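Long-range contacts in putative ABC transporter subunit, substrate-binding component (PDB 4EVS), which binds 4-hydroxybenzoate and probably serves as the solute-binding component of an ABC transporter that takes up aromatic compounds derived from lignin: residues T181-I186 with L209-A214; V233-D238 with V281-V286; A292-K297 with K316-T321. All blocks are in the same frame, centred on the assembly; numbering follows the deposited sequence.

Contact 1: T181-I186 with L209-A214; sequences TDFGPI and LGFVKA
Phe183, next to Gly184 of helix 184-193, lays its ring against helix 206-217 at Gly210, Phe211 and Ala214. Its CB meets the methyl of Ala214, CB to CB 3.7 Å. From there CG runs anti to the carbonyl carbon (chi1 -64°), beside the backbone N, and lies near Phe211 CA. One rim of the ring, CD2, touches the backbone of the opposing helix: Phe183 CD2 is 3.5 Å from Gly210 C. Gly210 has no side chain, and the ring approaches its main chain obliquely. Further along that rim, Phe183 CE2 is 3.7 Å from Phe211 N, which sits over one ring face. On the other rim, Phe183 CD1 comes to 3.8 Å from Phe211 CD2, and CE1 follows at a slightly longer reach.

Both helices belong to one of the two alpha/beta lobes of this type I periplasmic-binding fold. Helix 184-193 lies in the beta-alpha-beta crossover from strand 169-176 to strand 197-201, and helix 206-217 follows in the next. Met176 of strand 169-176 and Leu202 touch both phenylalanines.

The aromatic pair is an offset edge-to-face stack, with the edge of Phe211 toward the face of Phe183, planes at 73° and centroids 5.8 Å apart. Phe211 CB adds a CH-pi contact, standing 4.3 Å from the centroid of the Phe183 ring and almost on its normal. Ile186 CG2 brushes Phe211 CE2 at 4.4 Å. Beside Phe183, Asp182 OD1 takes a capping bond of 3.1 Å from Gly184 N, the donor lying above the carboxylate plane.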
loop_
_atom_site.group_PDB
_atom_site.type_symbol
_atom_site.label_atom_id
_atom_site.label_comp_id
_atom_site.label_asym_id
_atom_site.label_seq_id
_atom_site.Cartn_x
_atom_site.Cartn_y
_atom_site.Cartn_z
ATOM N N THR A 181 -1.820 19.880 8.419
ATOM C CA THR A 181 -3.067 20.047 7.688
ATOM C C THR A 181 -3.016 21.282 6.781
ATOM O O THR A 181 -3.743 21.338 5.777
ATOM C CB THR A 181 -4.259 20.180 8.655
ATOM O OG1 THR A 181 -4.108 21.383 9.393
ATOM C CG2 THR A 181 -4.346 18.971 9.583
ATOM N N ASP A 182 -2.173 22.267 7.094
ATOM C CA ASP A 182 -2.036 23.451 6.273
ATOM C C ASP A 182 -0.850 23.301 5.336
ATOM O O ASP A 182 0.305 23.412 5.769
ATOM C CB ASP A 182 -1.823 24.687 7.182
ATOM C CG ASP A 182 -1.653 25.975 6.423
ATOM O OD1 ASP A 182 -1.784 25.954 5.180
ATOM O OD2 ASP A 182 -1.393 27.020 7.095
ATOM N N PHE A 183 -1.139 23.043 4.058
ATOM C CA PHE A 183 -0.053 22.783 3.083
ATOM C C PHE A 183 0.367 24.026 2.313
ATOM O O PHE A 183 1.269 23.961 1.501
ATOM C CB PHE A 183 -0.441 21.637 2.134
ATOM C CG PHE A 183 -0.603 20.323 2.844
ATOM C CD1 PHE A 183 0.504 19.598 3.222
ATOM C CD2 PHE A 183 -1.859 19.829 3.181
ATOM C CE1 PHE A 183 0.357 18.389 3.903
ATOM C CE2 PHE A 183 -1.978 18.617 3.870
ATOM C CZ PHE A 183 -0.880 17.905 4.200
ATOM N N GLY A 184 -0.274 25.149 2.610
ATOM C CA GLY A 184 0.089 26.439 2.004
ATOM C C GLY A 184 1.559 26.771 2.194
ATOM O O GLY A 184 2.271 27.052 1.210
ATOM N N PRO A 185 2.050 26.677 3.444
ATOM C CA PRO A 185 3.454 27.052 3.637
ATOM C C PRO A 185 4.447 26.150 2.912
ATOM O O PRO A 185 5.442 26.656 2.437
ATOM C CB PRO A 185 3.625 27.006 5.156
ATOM C CG PRO A 185 2.248 27.280 5.688
ATOM C CD PRO A 185 1.299 26.649 4.714
ATOM N N ILE A 186 4.177 24.841 2.800
ATOM C CA ILE A 186 5.113 23.987 2.065
ATOM C C ILE A 186 5.118 24.365 0.566
ATOM O O ILE A 186 6.155 24.331 -0.085
ATOM C CB ILE A 186 4.844 22.451 2.263
ATOM C CG1 ILE A 186 5.922 21.618 1.551
ATOM C CG2 ILE A 186 3.577 22.069 1.737
ATOM C CD1 ILE A 186 7.380 21.815 2.055
ATOM N N LEU A 209 -5.009 14.222 -0.077
ATOM C CA LEU A 209 -6.000 15.055 -0.763
ATOM C C LEU A 209 -5.633 16.533 -0.505
ATOM O O LEU A 209 -5.673 17.381 -1.410
ATOM C CB LEU A 209 -7.434 14.693 -0.318
ATOM C CG LEU A 209 -8.550 15.471 -1.037
ATOM C CD1 LEU A 209 -8.362 15.386 -2.572
ATOM C CD2 LEU A 209 -9.907 15.010 -0.575
ATOM N N GLY A 210 -5.274 16.824 0.749
ATOM C CA GLY A 210 -4.902 18.160 1.145
ATOM C C GLY A 210 -3.674 18.638 0.417
ATOM O O GLY A 210 -3.630 19.791 -0.044
ATOM N N PHE A 211 -2.651 17.792 0.327
ATOM C CA PHE A 211 -1.424 18.187 -0.367
ATOM C C PHE A 211 -1.687 18.490 -1.853
ATOM O O PHE A 211 -1.258 19.528 -2.378
ATOM C CB PHE A 211 -0.367 17.107 -0.221
ATOM C CG PHE A 211 0.995 17.474 -0.769
ATOM C CD1 PHE A 211 1.293 17.320 -2.125
ATOM C CD2 PHE A 211 1.989 17.961 0.072
ATOM C CE1 PHE A 211 2.555 17.637 -2.608
ATOM C CE2 PHE A 211 3.234 18.262 -0.422
ATOM C CZ PHE A 211 3.498 18.091 -1.765
ATOM N N VAL A 212 -2.322 17.581 -2.548
ATOM C CA VAL A 212 -2.571 17.732 -3.962
ATOM C C VAL A 212 -3.426 18.961 -4.249
ATOM O O VAL A 212 -3.132 19.728 -5.176
ATOM C CB VAL A 212 -3.186 16.435 -4.576
ATOM C CG1 VAL A 212 -3.648 16.717 -6.043
ATOM C CG2 VAL A 212 -2.151 15.278 -4.476
ATOM N N LYS A 213 -4.485 19.166 -3.466
ATOM C CA LYS A 213 -5.343 20.309 -3.665
ATOM C C LYS A 213 -4.562 21.604 -3.473
ATOM O O LYS A 213 -4.771 22.567 -4.203
ATOM C CB LYS A 213 -6.596 20.260 -2.776
ATOM C CG LYS A 213 -7.702 21.253 -3.153
ATOM C CD LYS A 213 -8.997 21.013 -2.362
ATOM C CE LYS A 213 -9.728 19.723 -2.735
ATOM N NZ LYS A 213 -10.205 19.659 -4.155
ATOM N N ALA A 214 -3.680 21.651 -2.479
ATOM C CA ALA A 214 -2.837 22.862 -2.279
ATOM C C ALA A 214 -1.837 23.084 -3.402
ATOM O O ALA A 214 -1.573 24.218 -3.756
ATOM C CB ALA A 214 -2.105 22.810 -0.949
#

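Contact 2: V233-D238 with V281-V286; sequences VVTEPD and VTMTSV
At the ligand cleft of this two-lobed binding protein, the loop carrying Thr235, Glu236 and Pro237 after strand 226-230 meets Val281, Thr282 and Met283 at the start of helix 283-302. In one of the two conformers of Thr282, OG1 lies anti to the backbone N (chi1 -168°) and donates to Glu236 OE1 at 3.1 Å, approaching nearly along the C-O axis of the acceptor. The other carboxylate oxygen, OE2, accepts from Val257 N, so with that conformer the group is held at both oxygens. There Thr282 OG1 also packs 3.4 Å from Thr235 CB. On the Val281 side, Pro237 CD rests 3.5 Å from Val281 O and touches Thr282 CB. Within 281-286, Thr282 O is gripped twice by Ser285, through its N and through OG at 2.8 Å, the latter in the carbonyl plane. Thr282 N donates to Asn24 of helix 19-36.

Met283, a selenomethionine here, turns its SE to 3.9 Å from Thr235 CG2. It lines the 4-hydroxybenzoate pocket, its side chain about 4 Å from the ligand, and Thr235 touches Ala204, another pocket residue. A contact that joins the two lobes beside the bound ligand is consistent with the closed cleft of periplasmic binding proteins.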
loop_
_atom_site.group_PDB
_atom_site.type_symbol
_atom_site.label_atom_id
_atom_site.label_comp_id
_atom_site.label_asym_id
_atom_site.label_seq_id
_atom_site.Cartn_x
_atom_site.Cartn_y
_atom_site.Cartn_z
ATOM N N VAL A 233 -0.760 8.792 -3.367
ATOM C CA VAL A 233 -1.111 10.194 -3.430
ATOM C C VAL A 233 -2.345 10.438 -4.345
ATOM O O VAL A 233 -2.941 11.520 -4.302
ATOM C CB VAL A 233 0.116 11.042 -3.803
ATOM C CG1 VAL A 233 -0.216 12.540 -3.874
ATOM C CG2 VAL A 233 1.226 10.800 -2.767
ATOM N N VAL A 234 -2.745 9.426 -5.128
ATOM C CA VAL A 234 -3.798 9.587 -6.149
ATOM C C VAL A 234 -4.702 8.353 -6.182
ATOM O O VAL A 234 -5.116 7.870 -7.239
ATOM C CB VAL A 234 -3.189 9.861 -7.550
ATOM C CG1 VAL A 234 -2.626 11.292 -7.640
ATOM C CG2 VAL A 234 -2.162 8.817 -7.923
ATOM N N THR A 235 -5.060 7.872 -4.998
ATOM C CA THR A 235 -5.938 6.709 -4.933
ATOM C C THR A 235 -7.281 7.010 -5.641
ATOM O O THR A 235 -7.800 8.144 -5.621
ATOM C CB THR A 235 -6.152 6.194 -3.519
ATOM O OG1 THR A 235 -6.786 7.190 -2.718
ATOM C CG2 THR A 235 -4.870 5.667 -2.890
ATOM N N GLU A 236 -7.830 5.973 -6.284
ATOM C CA GLU A 236 -8.963 6.178 -7.206
ATOM C C GLU A 236 -10.163 6.910 -6.604
ATOM O O GLU A 236 -10.730 7.780 -7.253
ATOM C CB GLU A 236 -9.391 4.845 -7.828
ATOM C CG GLU A 236 -8.429 4.328 -8.911
ATOM C CD GLU A 236 -7.146 3.636 -8.452
ATOM O OE1 GLU A 236 -6.921 3.482 -7.208
ATOM O OE2 GLU A 236 -6.382 3.220 -9.385
ATOM N N PRO A 237 -10.545 6.562 -5.387
ATOM C CA PRO A 237 -11.767 7.207 -4.905
ATOM C C PRO A 237 -11.606 8.711 -4.633
ATOM O O PRO A 237 -12.610 9.395 -4.486
ATOM C CB PRO A 237 -12.090 6.444 -3.640
ATOM C CG PRO A 237 -11.516 5.049 -3.931
ATOM C CD PRO A 237 -10.199 5.391 -4.566
ATOM N N ASP A 238 -10.366 9.192 -4.550
ATOM C CA ASP A 238 -10.169 10.606 -4.395
ATOM C C ASP A 238 -9.980 11.284 -5.719
ATOM O O ASP A 238 -9.931 12.508 -5.779
ATOM C CB ASP A 238 -9.036 10.898 -3.446
ATOM C CG ASP A 238 -9.498 11.218 -2.021
ATOM O OD1 ASP A 238 -10.722 11.511 -1.784
ATOM O OD2 ASP A 238 -8.609 11.168 -1.124
ATOM N N VAL A 281 -13.249 1.385 -4.665
ATOM C CA VAL A 281 -12.129 0.411 -4.668
ATOM C C VAL A 281 -10.777 1.076 -4.734
ATOM O O VAL A 281 -10.540 2.016 -5.552
ATOM C CB VAL A 281 -12.281 -0.602 -5.820
ATOM C CG1 VAL A 281 -11.050 -1.533 -5.908
ATOM C CG2 VAL A 281 -13.604 -1.387 -5.665
ATOM N N THR A 282 -9.839 0.560 -3.971
ATOM C CA THR A 282 -8.462 0.962 -4.217
ATOM C C THR A 282 -7.477 -0.083 -3.680
ATOM O O THR A 282 -7.826 -1.245 -3.426
ATOM C CB THR A 282 -8.230 2.387 -3.670
ATOM O OG1 THR A 282 -6.973 2.909 -4.141
ATOM C CG2 THR A 282 -8.313 2.408 -2.142
HETATM N N MSE A 283 -6.221 0.311 -3.561
HETATM C CA MSE A 283 -5.137 -0.670 -3.476
HETATM C C MSE A 283 -5.220 -1.636 -2.314
HETATM O O MSE A 283 -4.783 -2.788 -2.427
HETATM C CB MSE A 283 -3.772 0.014 -3.497
HETATM C CG MSE A 283 -3.316 0.605 -2.181
HETATM SE SE MSE A 283 -4.461 2.072 -1.478
HETATM C CE MSE A 283 -3.256 2.652 -0.044
ATOM N N THR A 284 -5.816 -1.212 -1.192
ATOM C CA THR A 284 -5.823 -2.120 -0.035
ATOM C C THR A 284 -6.736 -3.324 -0.274
ATOM O O THR A 284 -6.567 -4.376 0.367
ATOM C CB THR A 284 -6.167 -1.397 1.270
ATOM O OG1 THR A 284 -7.399 -0.713 1.103
ATOM C CG2 THR A 284 -5.108 -0.399 1.692
ATOM N N SER A 285 -7.708 -3.211 -1.193
ATOM C CA SER A 285 -8.548 -4.334 -1.503
ATOM C C SER A 285 -7.784 -5.454 -2.210
ATOM O O SER A 285 -7.998 -6.640 -1.895
ATOM C CB SER A 285 -9.742 -3.919 -2.351
ATOM O OG SER A 285 -9.425 -3.562 -3.662
ATOM N N VAL A 286 -6.886 -5.134 -3.147
ATOM C CA VAL A 286 -6.109 -6.185 -3.818
ATOM C C VAL A 286 -5.087 -6.829 -2.863
ATOM O O VAL A 286 -4.884 -8.052 -2.883
ATOM C CB VAL A 286 -5.443 -5.735 -5.158
ATOM C CG1 VAL A 286 -4.164 -4.922 -4.945
ATOM C CG2 VAL A 286 -5.095 -6.975 -5.989
#

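Contact 3: A292-K297 with K316-T321; sequences ARLIYK and KDMKWT. With SO4 (sulfate ion), chain D.
Two torsions bring Arg293 and Trp320 together: the arginine chain bends at chi3 (-71°), placing NE, and the indole CG sits between the backbone N and the carbonyl carbon (chi1 74°). The two side chains run past one another, pointing opposite ways. The contact packs helix 283-302 against the first strand of the beta hairpin 319-322/325-330, which pairs through strand 325-330 with strand 335-348 in this periplasmic-binding fold; the axes of helix 292-297 and strand 319-321 approach to 11.8 Å. Met318 and Trp320 are tied to the partner strand by backbone hydrogen bonds with Ile329 and Val327.

Arg293 CD lies over the indole face in a CH-pi contact, 3.7 Å from the centroid of the five-membered ring of Trp320. NE follows at the ring's CD1, Arg293 NE to Trp320 CD1 being 3.4 Å, but the guanidinium does not lie flat on the indole: the planes are 33° apart. The indole nitrogen, Trp320 NE1, is hydrogen-bonded to Asp290 OD1, one turn earlier on the same helix, which helps fix the ring's rotation. On the same face as Arg293 CD, Leu294 CD2 touches the far end of the indole at Trp320 CH2, 4.1 Å away.

Met318, a selenomethionine with two conformers, has its SE 4.0 Å from Lys297 CG and equally far from Leu294 CD2, though the placement of its CE against Leu294 CD2 is doubtful. The guanidinium of Arg293 turns an edge to a sulfate, probably from the crystallisation liquor, which is also hydrogen-bonded to Tyr289 OH and His36 NE2; the very short approach of Arg293 NH2 to its O2 is itself doubtful. A water bonded weakly to Arg293 NH2 and to the sulfate donates to Thr321 O at 2.9 Å.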
loop_
_atom_site.group_PDB
_atom_site.type_symbol
_atom_site.label_atom_id
_atom_site.label_comp_id
_atom_site.label_asym_id
_atom_site.label_seq_id
_atom_site.Cartn_x
_atom_site.Cartn_y
_atom_site.Cartn_z
ATOM N N ALA A 292 -5.742 -13.008 1.661
ATOM C CA ALA A 292 -6.637 -14.117 1.934
ATOM C C ALA A 292 -6.149 -15.383 1.208
ATOM O O ALA A 292 -6.213 -16.499 1.758
ATOM C CB ALA A 292 -8.079 -13.751 1.509
ATOM N N ARG A 293 -5.674 -15.233 -0.023
ATOM C CA ARG A 293 -5.110 -16.377 -0.736
ATOM C C ARG A 293 -3.992 -17.029 0.080
ATOM O O ARG A 293 -3.923 -18.244 0.216
ATOM C CB ARG A 293 -4.529 -15.944 -2.091
ATOM C CG ARG A 293 -3.942 -17.063 -2.899
ATOM C CD ARG A 293 -3.245 -16.619 -4.190
ATOM N NE ARG A 293 -4.218 -16.166 -5.203
ATOM C CZ ARG A 293 -4.882 -16.966 -6.033
ATOM N NH1 ARG A 293 -4.727 -18.318 -6.032
ATOM N NH2 ARG A 293 -5.738 -16.416 -6.866
ATOM N N LEU A 294 -3.093 -16.218 0.627
ATOM C CA LEU A 294 -1.972 -16.762 1.384
ATOM C C LEU A 294 -2.439 -17.383 2.707
ATOM O O LEU A 294 -1.943 -18.446 3.101
ATOM C CB LEU A 294 -0.902 -15.747 1.663
ATOM C CG LEU A 294 -0.118 -15.204 0.463
ATOM C CD1 LEU A 294 1.117 -14.395 0.870
ATOM C CD2 LEU A 294 0.205 -16.219 -0.534
ATOM N N ILE A 295 -3.434 -16.779 3.368
ATOM C CA ILE A 295 -3.974 -17.362 4.596
ATOM C C ILE A 295 -4.617 -18.705 4.285
ATOM O O ILE A 295 -4.407 -19.664 5.011
ATOM C CB ILE A 295 -4.992 -16.411 5.259
ATOM C CG1 ILE A 295 -4.234 -15.192 5.788
ATOM C CG2 ILE A 295 -5.762 -17.123 6.425
ATOM C CD1 ILE A 295 -5.095 -14.009 6.202
ATOM N N TYR A 296 -5.380 -18.783 3.190
ATOM C CA TYR A 296 -5.950 -20.080 2.825
ATOM C C TYR A 296 -4.853 -21.138 2.588
ATOM O O TYR A 296 -5.007 -22.302 3.000
ATOM C CB TYR A 296 -6.914 -19.983 1.659
ATOM C CG TYR A 296 -8.316 -19.521 2.035
ATOM C CD1 TYR A 296 -8.531 -18.493 2.960
ATOM C CD2 TYR A 296 -9.439 -20.085 1.431
ATOM C CE1 TYR A 296 -9.815 -18.082 3.274
ATOM C CE2 TYR A 296 -10.718 -19.674 1.736
ATOM C CZ TYR A 296 -10.913 -18.682 2.655
ATOM O OH TYR A 296 -12.174 -18.237 2.932
ATOM N N LYS A 297 -3.788 -20.748 1.891
ATOM C CA LYS A 297 -2.670 -21.645 1.632
ATOM C C LYS A 297 -1.984 -22.106 2.932
ATOM O O LYS A 297 -1.622 -23.275 3.082
ATOM C CB LYS A 297 -1.677 -20.963 0.714
ATOM C CG LYS A 297 -0.432 -21.768 0.410
ATOM C CD LYS A 297 -0.718 -22.999 -0.405
ATOM C CE LYS A 297 0.591 -23.659 -0.918
ATOM N NZ LYS A 297 0.330 -24.362 -2.197
ATOM N N LYS A 316 6.418 -18.707 1.466
ATOM C CA LYS A 316 7.508 -17.706 1.398
ATOM C C LYS A 316 8.234 -17.656 0.069
ATOM O O LYS A 316 9.007 -16.716 -0.154
ATOM C CB LYS A 316 8.508 -17.877 2.535
ATOM C CG LYS A 316 9.318 -19.115 2.488
ATOM C CD LYS A 316 10.332 -19.076 3.652
ATOM C CE LYS A 316 10.961 -20.453 3.919
ATOM N NZ LYS A 316 12.313 -20.660 3.329
ATOM N N ASP A 317 7.992 -18.601 -0.836
ATOM C CA ASP A 317 8.435 -18.412 -2.226
ATOM C C ASP A 317 7.374 -18.711 -3.279
ATOM O O ASP A 317 7.686 -19.041 -4.425
ATOM C CB ASP A 317 9.811 -19.082 -2.557
ATOM C CG ASP A 317 9.754 -20.577 -2.675
ATOM O OD1 ASP A 317 8.678 -21.181 -2.432
ATOM O OD2 ASP A 317 10.836 -21.164 -3.023
HETATM N N MSE A 318 6.104 -18.567 -2.888
HETATM C CA MSE A 318 4.996 -18.819 -3.816
HETATM C C MSE A 318 4.940 -17.779 -4.950
HETATM O O MSE A 318 5.292 -16.609 -4.778
HETATM C CB MSE A 318 3.680 -18.816 -3.066
HETATM C CG MSE A 318 2.501 -19.359 -3.811
HETATM SE SE MSE A 318 1.020 -19.530 -2.534
HETATM C CE MSE A 318 1.582 -18.176 -1.302
ATOM N N LYS A 319 4.524 -18.246 -6.114
ATOM C CA LYS A 319 4.296 -17.438 -7.300
ATOM C C LYS A 319 2.855 -17.645 -7.755
ATOM O O LYS A 319 2.343 -18.784 -7.751
ATOM C CB LYS A 319 5.225 -17.849 -8.441
ATOM C CG LYS A 319 6.688 -17.781 -8.110
ATOM C CD LYS A 319 7.632 -17.976 -9.315
ATOM C CE LYS A 319 9.071 -17.523 -8.918
ATOM N NZ LYS A 319 9.991 -17.111 -10.053
ATOM N N TRP A 320 2.207 -16.572 -8.194
ATOM C CA TRP A 320 0.837 -16.637 -8.677
ATOM C C TRP A 320 0.513 -15.393 -9.514
ATOM O O TRP A 320 1.345 -14.481 -9.671
ATOM C CB TRP A 320 -0.158 -16.854 -7.487
ATOM C CG TRP A 320 -0.393 -15.635 -6.615
ATOM C CD1 TRP A 320 -1.479 -14.816 -6.633
ATOM C CD2 TRP A 320 0.445 -15.159 -5.546
ATOM N NE1 TRP A 320 -1.371 -13.841 -5.662
ATOM C CE2 TRP A 320 -0.174 -14.008 -5.008
ATOM C CE3 TRP A 320 1.692 -15.554 -5.042
ATOM C CZ2 TRP A 320 0.373 -13.292 -3.955
ATOM C CZ3 TRP A 320 2.271 -14.802 -4.003
ATOM C CH2 TRP A 320 1.589 -13.688 -3.464
ATOM N N THR A 321 -0.687 -15.332 -10.061
ATOM C CA THR A 321 -1.139 -14.168 -10.785
ATOM C C THR A 321 -2.187 -13.459 -9.944
ATOM O O THR A 321 -3.240 -13.995 -9.645
ATOM C CB THR A 321 -1.704 -14.549 -12.161
ATOM O OG1 THR A 321 -0.681 -15.254 -12.893
ATOM C CG2 THR A 321 -2.102 -13.261 -12.931
HETATM S S SO4 D . -8.395 -16.483 -8.750
HETATM O O1 SO4 D . -8.681 -15.872 -7.433
HETATM O O2 SO4 D . -7.073 -17.088 -8.781
HETATM O O3 SO4 D . -9.366 -17.562 -8.921
HETATM O O4 SO4 D . -8.441 -15.573 -9.896
HETATM O O HOH W 1 -5.962 -13.572 -8.723
#

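Overall arrangement
From the N terminus the three contacts close in series, none nesting or crossing. Contact 1 closes a loop of 22 residues containing strand 197-201 and joins two neighbouring helices on the sheet of one lobe. Contact 2 spans 42 residues and brings the loop after strand 226-230 of that lobe to the start of helix 283-302, which packs on helix 19-36 of the other, beside the ligand. Further along helix 283-302, which contact 2 also uses, contact 3 closes over 18 residues that hold the end of that helix and helix 308-315. Contacts 1 and 2 touch, Val212 CG2 lying 3.4 Å from Val233 CG1. Contacts 1 and 3 lie on opposite sides of the chain's centre.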